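Local coordinates for uncharacterized protein (Sinorhizobium meliloti, PDB 4DNH) that is of unknown function but folds as a closed eight-stranded TIM barrel and is probably related to the dihydrodipicolinate synthases, at residues N26-A30 against K31-R35; L276-F279 against D280-P284; V328-A331 against Y332-G335; R360-K364 against A365-A369. All blocks are in the same frame, centred on the assembly; numbering follows the deposited sequence.

Interaction 1 (N26-A30 against K31-R35); sequences NSRDA and KAFSR
An Asx turn between Asp29 and Lys31 opens the short 3-10 turn of residues 30-32, in the loop that leads from strand 12-17 to strand 37-40. Asp29 OD1 accepts the backbone N-H of Lys31, with OD1 and N 3.1 Å apart; the bond is nearly straight (172°) and meets the oxygen on its anti side, somewhat out of the carboxylate plane. With CG anti to the backbone N (chi1 -166°), the acid swings forward over the start of the turn, and an aspartate is just long enough to reach an amide two residues on. The same OD1 also lies 3.6 Å from CB of Lys31, because the two side chains run alongside each other in one direction. Their charges do not meet: Asp29 OD2 and Lys31 NZ stay 5.4 Å apart. Two backbone bonds wind the turn, Ala32 N to Asp29 O at 3.0 Å and Phe33 N to Ala30 O at 2.9 Å. Beneath it the Phe33 ring presents a face to CA of Ala30 (4.0 Å from ring atom CD2) and to Asp29 O. At the ring's edge sits the aliphatic part of Arg28, whose CD is 4.2 Å from Phe33 CE1. Arginine suits this place by combining an apolar stem with a charged end, which makes a salt bridge to Glu291 and a hydrogen bond to Ser287. Both of those residues belong to helix 283-294, and Phe33 rests on Ser287 and Leu290 of the same helix, so the exposed turn is laid along that helix ahead of strand 37-40.

Interaction 2 (L276-F279 against D280-P284); sequences LGIF and DAIAP
Ile278 and Ile282, one helical turn apart, make the apolar centre, their side chains crossing at a slant. CG1 of Ile278 is 3.9 Å from CD1 of Ile282, and the Ile278 CD1 methyl comes within 4.1 Å of CG2 of the same partner. Ile282 CG1 occupies the crowded position between the backbone N and the carbonyl carbon (chi1 67°), which turns this branch back over the preceding turn, to 3.3 Å from Ile278 O. On another side the Phe279 ring approaches Ile282 obliquely, CD1 to CG1 4.3 Å, while Leu276 CD1 sits over the centre of the ring, 3.6 Å above its plane. Tyr260 covers both isoleucines and Leu311 covers Ile282, so bulky apolar side chains suit this buried place. The stretch leaves the end of the eighth strand of the TIM barrel, 273-276, and passes through the short helix 278-281 into helix 283-294; it thus lies at the C-terminal mouth of the barrel, where TIM-barrel enzymes keep their active sites. Here the backbone N of Gly277 holds a glycerol molecule, probably from the crystallisation liquor. The short helix is tied by Ile282 N to Ile278 O, 2.9 Å and nearly along the C=O axis, and by a weak bond from Asp280 N to Gly277 O of 3.3 Å. Ala283 turns its small CB to within 3.3 Å of Phe279 O. At the polar edge, the N-H of Ile278 is taken by Asp257 OD1, and the carboxylate of Asp280 is hydrogen-bonded through OD2 to ND1 of His42.

Interaction 3 (V328-A331 against Y332-G335); sequences VFLA and YLNG
Phe329, Tyr332 and Leu333 pack together in the last turns of helix 323-333, which ends in a Schellman motif at Gly335. The apolar contacts come first. CG of Leu333 lies over one face of the Phe329 ring, offset toward the rim, and its methyl CD1 is 3.6 Å from CE2, while the Tyr332 ring meets Phe329 obliquely, CD2 to CE1 4.2 Å. Leu330 crosses Leu333 at about a right angle, their CD1 methyls 3.9 Å apart. CG of Phe329 is anti to the backbone N (chi1 -173°), carrying the ring along the helix toward these partners and edge-to-face with Phe340. With the ring cut back to an alanine here, Leu333 and Phe340 would probably face a gap beside Val381. Among the backbone bonds, Tyr332 N to Val328 O and Leu333 N to Phe329 O, both 2.9 Å, are regular helical ones, and Asn334 N reaches Leu330 O at 3.0 Å. Asn334 suits the helix end because its amide lies beside Leu330 and OD1 takes the N-H of Ala369, in the loop after helix 352-364. Gly335 adopts the positive phi (71°) that a residue without CB accepts easily; Leu336 N bonds Ala331 O, and Gly335 N bonds Tyr332 O at 3.2 Å.

Interaction 4 (R360-K364 against A365-A369); sequences RLADK and AGALA
Ala362 O is gripped twice by the chain that leaves helix 352-364. Ala367 N lies in the carbonyl plane, 3.0 Å from that oxygen, and Ala365 N reaches it from above the plane at 3.3 Å. Gly366 N in turn bonds to Asp363 O, again 3.3 Å, so the last amides find acceptors although the helix stops. The carboxylate of Asp363 is satisfied elsewhere: OD2 by Tyr16 OH and Thr19 N, OD1 by Gly20 N. This acid thus suits the junction with the loop after strand 12-17. Apolar contacts close the turn. Leu368 folds back, CG anti to its own carbonyl carbon (chi1 -58°), and straddles the last turn with its two methyls: CD2 is 3.7 Å from Ala362 CB, while CD1 lies 3.7 Å from Asp363 CA. A serine in place of Leu368 would probably leave Ala362 CB and Asp363 CA without the methyls that cover them from the returning chain. The small side chains of Ala362 and Ala367 let that chain come close to the helix end, CB to CB 4.5 Å. With positive phi at Gly366 (66°) and the bonds from Ala367 N to Ala362 O and from Gly366 N to Asp363 O, the arrangement is a classic Schellman motif, ending the helix before helix 371-384.

Overall arrangement
Interaction 2, at the mouth of the barrel, touches interactions 1 and 3, while interaction 4 only comes within about 4 Å of it at the nearest atoms. Interaction 1 meets it through Arg28 NH2, 3.9 Å from Pro284 O, with centres about 15 Å apart; interaction 3 packs on it through Leu330, whose CD2 is 3.4 Å from Ala281 O. His42, the partner of Asp280, also lies against Val328 and Ala331, which relates interactions 2 and 3 a second time. The two Schellman ends of interactions 3 and 4 meet directly: Asn334 OD1 is 3.0 Å from Ala369 N, and Leu330 CD1 is 3.9 Å from Ala362 CB. Glycerol, probably from the crystallisation liquor, is bound beside interactions 1 and 2; at interaction 2 it lies at the barrel mouth.

Interaction 1 (N26-A30 against K31-R35)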
loop_
_atom_site.group_PDB
_atom_site.type_symbol
_atom_site.label_atom_id
_atom_site.label_comp_id
_atom_site.label_asym_id
_atom_site.label_seq_id
_atom_site.Cartn_x
_atom_site.Cartn_y
_atom_site.Cartn_z
ATOM N N ASN A 26 0.878 -12.518 16.610
ATOM C CA ASN A 26 2.094 -12.903 17.327
ATOM C C ASN A 26 3.222 -11.940 16.970
ATOM O O ASN A 26 3.532 -11.740 15.801
ATOM C CB ASN A 26 2.457 -14.368 17.032
ATOM C CG ASN A 26 3.550 -14.923 17.947
ATOM O OD1 ASN A 26 4.153 -15.949 17.638
ATOM N ND2 ASN A 26 3.803 -14.263 19.075
ATOM N N SER A 27 3.792 -11.307 17.985
ATOM C CA SER A 27 4.914 -10.387 17.822
ATOM C C SER A 27 6.095 -11.101 17.164
ATOM O O SER A 27 6.364 -12.246 17.476
ATOM C CB SER A 27 5.339 -9.852 19.196
ATOM O OG SER A 27 5.722 -8.489 19.125
ATOM N N ARG A 28 6.783 -10.430 16.246
ATOM C CA ARG A 28 7.840 -11.058 15.450
ATOM C C ARG A 28 8.867 -10.030 15.035
ATOM O O ARG A 28 8.558 -8.846 14.874
ATOM C CB ARG A 28 7.284 -11.732 14.175
ATOM C CG ARG A 28 6.425 -12.965 14.406
ATOM C CD ARG A 28 6.051 -13.707 13.126
ATOM N NE ARG A 28 5.124 -14.787 13.458
ATOM C CZ ARG A 28 3.797 -14.662 13.488
ATOM N NH1 ARG A 28 3.052 -15.703 13.836
ATOM N NH2 ARG A 28 3.208 -13.505 13.157
ATOM N N ASP A 29 10.087 -10.520 14.857
ATOM C CA ASP A 29 11.244 -9.750 14.434
ATOM C C ASP A 29 11.413 -10.015 12.950
ATOM O O ASP A 29 11.282 -11.162 12.513
ATOM C CB ASP A 29 12.484 -10.269 15.194
ATOM C CG ASP A 29 13.680 -9.334 15.103
ATOM O OD1 ASP A 29 14.086 -8.955 13.981
ATOM O OD2 ASP A 29 14.237 -8.992 16.170
ATOM N N ALA A 30 11.720 -8.971 12.182
ATOM C CA ALA A 30 11.902 -9.098 10.728
ATOM C C ALA A 30 12.970 -10.132 10.346
ATOM O O ALA A 30 12.909 -10.726 9.266
ATOM C CB ALA A 30 12.216 -7.747 10.100
ATOM N N LYS A 31 13.933 -10.353 11.240
ATOM C CA LYS A 31 14.993 -11.332 11.009
ATOM C C LYS A 31 14.489 -12.781 10.886
ATOM O O LYS A 31 15.185 -13.632 10.334
ATOM C CB LYS A 31 16.093 -11.206 12.069
ATOM C CG LYS A 31 17.117 -10.132 11.736
ATOM C CD LYS A 31 17.654 -9.446 12.984
ATOM C CE LYS A 31 18.791 -10.224 13.628
ATOM N NZ LYS A 31 19.424 -9.431 14.717
ATOM N N ALA A 32 13.285 -13.053 11.381
ATOM C CA ALA A 32 12.669 -14.368 11.212
ATOM C C ALA A 32 12.213 -14.605 9.767
ATOM O O ALA A 32 11.922 -15.744 9.386
ATOM C CB ALA A 32 11.505 -14.547 12.182
ATOM N N PHE A 33 12.153 -13.533 8.971
ATOM C CA PHE A 33 11.736 -13.620 7.564
ATOM C C PHE A 33 12.922 -13.795 6.621
ATOM O O PHE A 33 14.051 -13.401 6.935
ATOM C CB PHE A 33 10.958 -12.371 7.113
ATOM C CG PHE A 33 9.848 -11.952 8.037
ATOM C CD1 PHE A 33 9.218 -12.865 8.880
ATOM C CD2 PHE A 33 9.411 -10.636 8.034
ATOM C CE1 PHE A 33 8.194 -12.468 9.724
ATOM C CE2 PHE A 33 8.383 -10.235 8.863
ATOM C CZ PHE A 33 7.771 -11.154 9.710
ATOM N N SER A 34 12.642 -14.373 5.457
ATOM C CA SER A 34 13.607 -14.471 4.377
ATOM C C SER A 34 13.215 -13.520 3.256
ATOM O O SER A 34 13.632 -13.706 2.109
ATOM C CB SER A 34 13.677 -15.906 3.849
ATOM O OG SER A 34 12.423 -16.355 3.373
ATOM N N ARG A 35 12.393 -12.522 3.593
ATOM C CA ARG A 35 11.977 -11.485 2.654
ATOM C C ARG A 35 12.006 -10.134 3.342
ATOM O O ARG A 35 11.898 -10.073 4.565
ATOM C CB ARG A 35 10.549 -11.744 2.171
ATOM C CG ARG A 35 10.341 -13.036 1.397
ATOM C CD ARG A 35 10.884 -12.944 -0.012
ATOM N NE ARG A 35 10.698 -14.201 -0.734
ATOM C CZ ARG A 35 11.572 -15.203 -0.731
ATOM N NH1 ARG A 35 12.707 -15.104 -0.049
ATOM N NH2 ARG A 35 11.311 -16.309 -1.411
#

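Interaction 2 (L276-F279 against D280-P284)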
loop_
_atom_site.group_PDB
_atom_site.type_symbol
_atom_site.label_atom_id
_atom_site.label_comp_id
_atom_site.label_asym_id
_atom_site.label_seq_id
_atom_site.Cartn_x
_atom_site.Cartn_y
_atom_site.Cartn_z
ATOM N N LEU A 276 3.175 -3.756 0.013
ATOM C CA LEU A 276 1.793 -4.047 -0.329
ATOM C C LEU A 276 0.799 -3.346 0.581
ATOM O O LEU A 276 0.949 -3.355 1.809
ATOM C CB LEU A 276 1.557 -5.558 -0.222
ATOM C CG LEU A 276 2.185 -6.441 -1.295
ATOM C CD1 LEU A 276 2.266 -7.878 -0.800
ATOM C CD2 LEU A 276 1.388 -6.358 -2.584
ATOM N N GLY A 277 -0.238 -2.768 -0.023
ATOM C CA GLY A 277 -1.393 -2.282 0.728
ATOM C C GLY A 277 -2.180 -3.426 1.362
ATOM O O GLY A 277 -2.791 -3.239 2.404
ATOM N N ILE A 278 -2.161 -4.617 0.754
ATOM C CA ILE A 278 -2.872 -5.754 1.350
ATOM C C ILE A 278 -2.227 -6.207 2.676
ATOM O O ILE A 278 -2.914 -6.690 3.574
ATOM C CB ILE A 278 -3.100 -6.935 0.351
ATOM C CG1 ILE A 278 -3.925 -8.070 0.984
ATOM C CG2 ILE A 278 -1.784 -7.504 -0.166
ATOM C CD1 ILE A 278 -5.365 -7.719 1.279
ATOM N N PHE A 279 -0.916 -6.031 2.806
ATOM C CA PHE A 279 -0.220 -6.418 4.030
ATOM C C PHE A 279 -0.641 -5.599 5.241
ATOM O O PHE A 279 -0.497 -6.035 6.378
ATOM C CB PHE A 279 1.285 -6.388 3.822
ATOM C CG PHE A 279 1.822 -7.660 3.233
ATOM C CD1 PHE A 279 0.952 -8.640 2.762
ATOM C CD2 PHE A 279 3.181 -7.863 3.123
ATOM C CE1 PHE A 279 1.427 -9.807 2.223
ATOM C CE2 PHE A 279 3.671 -9.030 2.580
ATOM C CZ PHE A 279 2.794 -10.009 2.129
ATOM N N ASP A 280 -1.170 -4.413 4.978
ATOM C CA ASP A 280 -1.812 -3.617 5.989
ATOM C C ASP A 280 -3.052 -4.388 6.507
ATOM O O ASP A 280 -3.119 -4.741 7.696
ATOM C CB ASP A 280 -2.165 -2.247 5.383
ATOM C CG ASP A 280 -3.160 -1.451 6.223
ATOM O OD1 ASP A 280 -4.034 -2.049 6.899
ATOM O OD2 ASP A 280 -3.075 -0.206 6.182
ATOM N N ALA A 281 -3.999 -4.677 5.608
ATOM C CA ALA A 281 -5.261 -5.341 5.968
ATOM C C ALA A 281 -5.141 -6.766 6.538
ATOM O O ALA A 281 -5.989 -7.190 7.341
ATOM C CB ALA A 281 -6.216 -5.326 4.785
ATOM N N ILE A 282 -4.109 -7.506 6.135
ATOM C CA ILE A 282 -3.909 -8.867 6.655
ATOM C C ILE A 282 -2.592 -9.021 7.435
ATOM O O ILE A 282 -2.029 -10.131 7.540
ATOM C CB ILE A 282 -3.990 -9.931 5.527
ATOM C CG1 ILE A 282 -2.805 -9.784 4.567
ATOM C CG2 ILE A 282 -5.328 -9.852 4.794
ATOM C CD1 ILE A 282 -2.772 -10.811 3.455
ATOM N N ALA A 283 -2.118 -7.903 7.987
ATOM C CA ALA A 283 -0.856 -7.846 8.730
ATOM C C ALA A 283 -0.511 -9.109 9.527
ATOM O O ALA A 283 0.567 -9.682 9.305
ATOM C CB ALA A 283 -0.787 -6.597 9.613
ATOM N N PRO A 284 -1.407 -9.559 10.435
ATOM C CA PRO A 284 -1.088 -10.731 11.281
ATOM C C PRO A 284 -0.785 -11.989 10.503
ATOM O O PRO A 284 0.135 -12.722 10.859
ATOM C CB PRO A 284 -2.365 -10.944 12.090
ATOM C CG PRO A 284 -3.046 -9.618 12.078
ATOM C CD PRO A 284 -2.739 -9.018 10.745
#

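Interaction 3 (V328-A331 against Y332-G335)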
loop_
_atom_site.group_PDB
_atom_site.type_symbol
_atom_site.label_atom_id
_atom_site.label_comp_id
_atom_site.label_asym_id
_atom_site.label_seq_id
_atom_site.Cartn_x
_atom_site.Cartn_y
_atom_site.Cartn_z
ATOM N N VAL A 328 -9.529 -0.046 5.250
ATOM C CA VAL A 328 -9.982 0.629 6.436
ATOM C C VAL A 328 -11.231 -0.055 7.015
ATOM O O VAL A 328 -11.372 -0.171 8.234
ATOM C CB VAL A 328 -10.250 2.104 6.141
ATOM C CG1 VAL A 328 -10.796 2.808 7.374
ATOM C CG2 VAL A 328 -8.985 2.770 5.619
ATOM N N PHE A 329 -12.123 -0.546 6.163
ATOM C CA PHE A 329 -13.250 -1.317 6.701
ATOM C C PHE A 329 -12.762 -2.529 7.486
ATOM O O PHE A 329 -13.309 -2.867 8.531
ATOM C CB PHE A 329 -14.208 -1.762 5.603
ATOM C CG PHE A 329 -15.465 -2.404 6.127
ATOM C CD1 PHE A 329 -16.413 -1.658 6.818
ATOM C CD2 PHE A 329 -15.707 -3.749 5.923
ATOM C CE1 PHE A 329 -17.575 -2.232 7.286
ATOM C CE2 PHE A 329 -16.869 -4.335 6.391
ATOM C CZ PHE A 329 -17.805 -3.572 7.075
ATOM N N LEU A 330 -11.726 -3.187 6.983
ATOM C CA LEU A 330 -11.206 -4.329 7.683
ATOM C C LEU A 330 -10.528 -3.904 9.005
ATOM O O LEU A 330 -10.739 -4.544 10.034
ATOM C CB LEU A 330 -10.315 -5.182 6.777
ATOM C CG LEU A 330 -10.051 -6.591 7.344
ATOM C CD1 LEU A 330 -11.325 -7.275 7.845
ATOM C CD2 LEU A 330 -9.252 -7.483 6.390
ATOM N N ALA A 331 -9.757 -2.814 8.991
ATOM C CA ALA A 331 -9.252 -2.247 10.243
ATOM C C ALA A 331 -10.372 -2.017 11.262
ATOM O O ALA A 331 -10.198 -2.324 12.441
ATOM C CB ALA A 331 -8.483 -0.960 10.000
ATOM N N TYR A 332 -11.505 -1.477 10.802
ATOM C CA TYR A 332 -12.680 -1.201 11.649
ATOM C C TYR A 332 -13.273 -2.471 12.224
ATOM O O TYR A 332 -13.641 -2.514 13.398
ATOM C CB TYR A 332 -13.756 -0.446 10.860
ATOM C CG TYR A 332 -15.111 -0.347 11.544
ATOM C CD1 TYR A 332 -15.294 0.471 12.666
ATOM C CD2 TYR A 332 -16.214 -1.056 11.061
ATOM C CE1 TYR A 332 -16.527 0.574 13.293
ATOM C CE2 TYR A 332 -17.451 -0.963 11.674
ATOM C CZ TYR A 332 -17.604 -0.139 12.788
ATOM O OH TYR A 332 -18.832 -0.045 13.411
ATOM N N LEU A 333 -13.372 -3.510 11.401
ATOM C CA LEU A 333 -13.865 -4.800 11.887
ATOM C C LEU A 333 -12.936 -5.383 12.939
ATOM O O LEU A 333 -13.390 -6.069 13.844
ATOM C CB LEU A 333 -14.049 -5.802 10.743
ATOM C CG LEU A 333 -15.185 -5.532 9.757
ATOM C CD1 LEU A 333 -15.093 -6.543 8.621
ATOM C CD2 LEU A 333 -16.555 -5.534 10.429
ATOM N N ASN A 334 -11.638 -5.117 12.805
ATOM C CA ASN A 334 -10.650 -5.681 13.712
ATOM C C ASN A 334 -10.408 -4.789 14.920
ATOM O O ASN A 334 -9.519 -5.058 15.725
ATOM C CB ASN A 334 -9.340 -5.933 12.974
ATOM C CG ASN A 334 -9.429 -7.098 12.025
ATOM O OD1 ASN A 334 -9.993 -8.137 12.365
ATOM N ND2 ASN A 334 -8.867 -6.945 10.828
ATOM N N GLY A 335 -11.195 -3.720 15.037
ATOM C CA GLY A 335 -11.141 -2.845 16.212
ATOM C C GLY A 335 -9.892 -1.990 16.322
ATOM O O GLY A 335 -9.514 -1.601 17.406
#

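Interaction 4 (R360-K364 against A365-A369)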
loop_
_atom_site.group_PDB
_atom_site.type_symbol
_atom_site.label_atom_id
_atom_site.label_comp_id
_atom_site.label_asym_id
_atom_site.label_seq_id
_atom_site.Cartn_x
_atom_site.Cartn_y
_atom_site.Cartn_z
ATOM N N ARG A 360 -17.262 -11.919 4.682
ATOM C CA ARG A 360 -17.195 -13.397 4.493
ATOM C C ARG A 360 -15.814 -13.872 4.093
ATOM O O ARG A 360 -15.302 -14.847 4.637
ATOM C CB ARG A 360 -18.142 -13.891 3.411
ATOM C CG ARG A 360 -19.598 -13.502 3.535
ATOM C CD ARG A 360 -20.353 -14.104 2.363
ATOM N NE ARG A 360 -21.741 -13.697 2.379
ATOM C CZ ARG A 360 -22.211 -12.582 1.825
ATOM N NH1 ARG A 360 -21.402 -11.747 1.177
ATOM N NH2 ARG A 360 -23.503 -12.311 1.914
ATOM N N LEU A 361 -15.215 -13.200 3.116
ATOM C CA LEU A 361 -13.878 -13.575 2.669
ATOM C C LEU A 361 -12.842 -13.322 3.776
ATOM O O LEU A 361 -11.912 -14.117 3.946
ATOM C CB LEU A 361 -13.512 -12.864 1.367
ATOM C CG LEU A 361 -14.393 -13.166 0.135
ATOM C CD1 LEU A 361 -14.132 -12.157 -0.963
ATOM C CD2 LEU A 361 -14.208 -14.584 -0.397
ATOM N N ALA A 362 -13.020 -12.248 4.553
ATOM C CA ALA A 362 -12.157 -12.013 5.737
ATOM C C ALA A 362 -12.295 -13.127 6.775
ATOM O O ALA A 362 -11.297 -13.588 7.331
ATOM C CB ALA A 362 -12.439 -10.660 6.369
ATOM N N ASP A 363 -13.531 -13.558 7.027
ATOM C CA ASP A 363 -13.793 -14.686 7.934
ATOM C C ASP A 363 -13.056 -15.952 7.495
ATOM O O ASP A 363 -12.367 -16.582 8.290
ATOM C CB ASP A 363 -15.295 -14.979 8.044
ATOM C CG ASP A 363 -15.587 -16.376 8.590
ATOM O OD1 ASP A 363 -14.975 -16.791 9.601
ATOM O OD2 ASP A 363 -16.438 -17.070 8.008
ATOM N N LYS A 364 -13.202 -16.305 6.223
ATOM C CA LYS A 364 -12.642 -17.550 5.710
ATOM C C LYS A 364 -11.137 -17.488 5.473
ATOM O O LYS A 364 -10.526 -18.484 5.122
ATOM C CB LYS A 364 -13.394 -17.974 4.444
ATOM C CG LYS A 364 -14.803 -18.471 4.752
ATOM C CD LYS A 364 -15.572 -18.864 3.498
ATOM C CE LYS A 364 -15.973 -17.658 2.662
ATOM N NZ LYS A 364 -16.453 -18.084 1.317
ATOM N N ALA A 365 -10.546 -16.311 5.649
ATOM C CA ALA A 365 -9.121 -16.133 5.442
ATOM C C ALA A 365 -8.406 -16.023 6.783
ATOM O O ALA A 365 -7.195 -15.827 6.820
ATOM C CB ALA A 365 -8.860 -14.897 4.611
ATOM N N GLY A 366 -9.167 -16.148 7.874
ATOM C CA GLY A 366 -8.647 -16.039 9.232
ATOM C C GLY A 366 -8.149 -14.644 9.542
ATOM O O GLY A 366 -7.327 -14.466 10.452
ATOM N N ALA A 367 -8.654 -13.663 8.783
ATOM C CA ALA A 367 -8.256 -12.247 8.892
ATOM C C ALA A 367 -9.121 -11.410 9.839
ATOM O O ALA A 367 -8.890 -10.204 9.986
ATOM C CB ALA A 367 -8.198 -11.592 7.508
ATOM N N LEU A 368 -10.113 -12.026 10.471
ATOM C CA LEU A 368 -10.848 -11.366 11.561
ATOM C C LEU A 368 -10.216 -11.729 12.906
ATOM O O LEU A 368 -10.476 -12.811 13.449
ATOM C CB LEU A 368 -12.327 -11.767 11.550
ATOM C CG LEU A 368 -13.133 -11.497 10.283
ATOM C CD1 LEU A 368 -14.532 -12.060 10.450
ATOM C CD2 LEU A 368 -13.180 -10.001 9.965
ATOM N N ALA A 369 -9.368 -10.844 13.432
ATOM C CA ALA A 369 -8.662 -11.098 14.711
ATOM C C ALA A 369 -9.632 -11.432 15.841
ATOM O O ALA A 369 -9.365 -12.321 16.663
ATOM C CB ALA A 369 -7.781 -9.913 15.098
#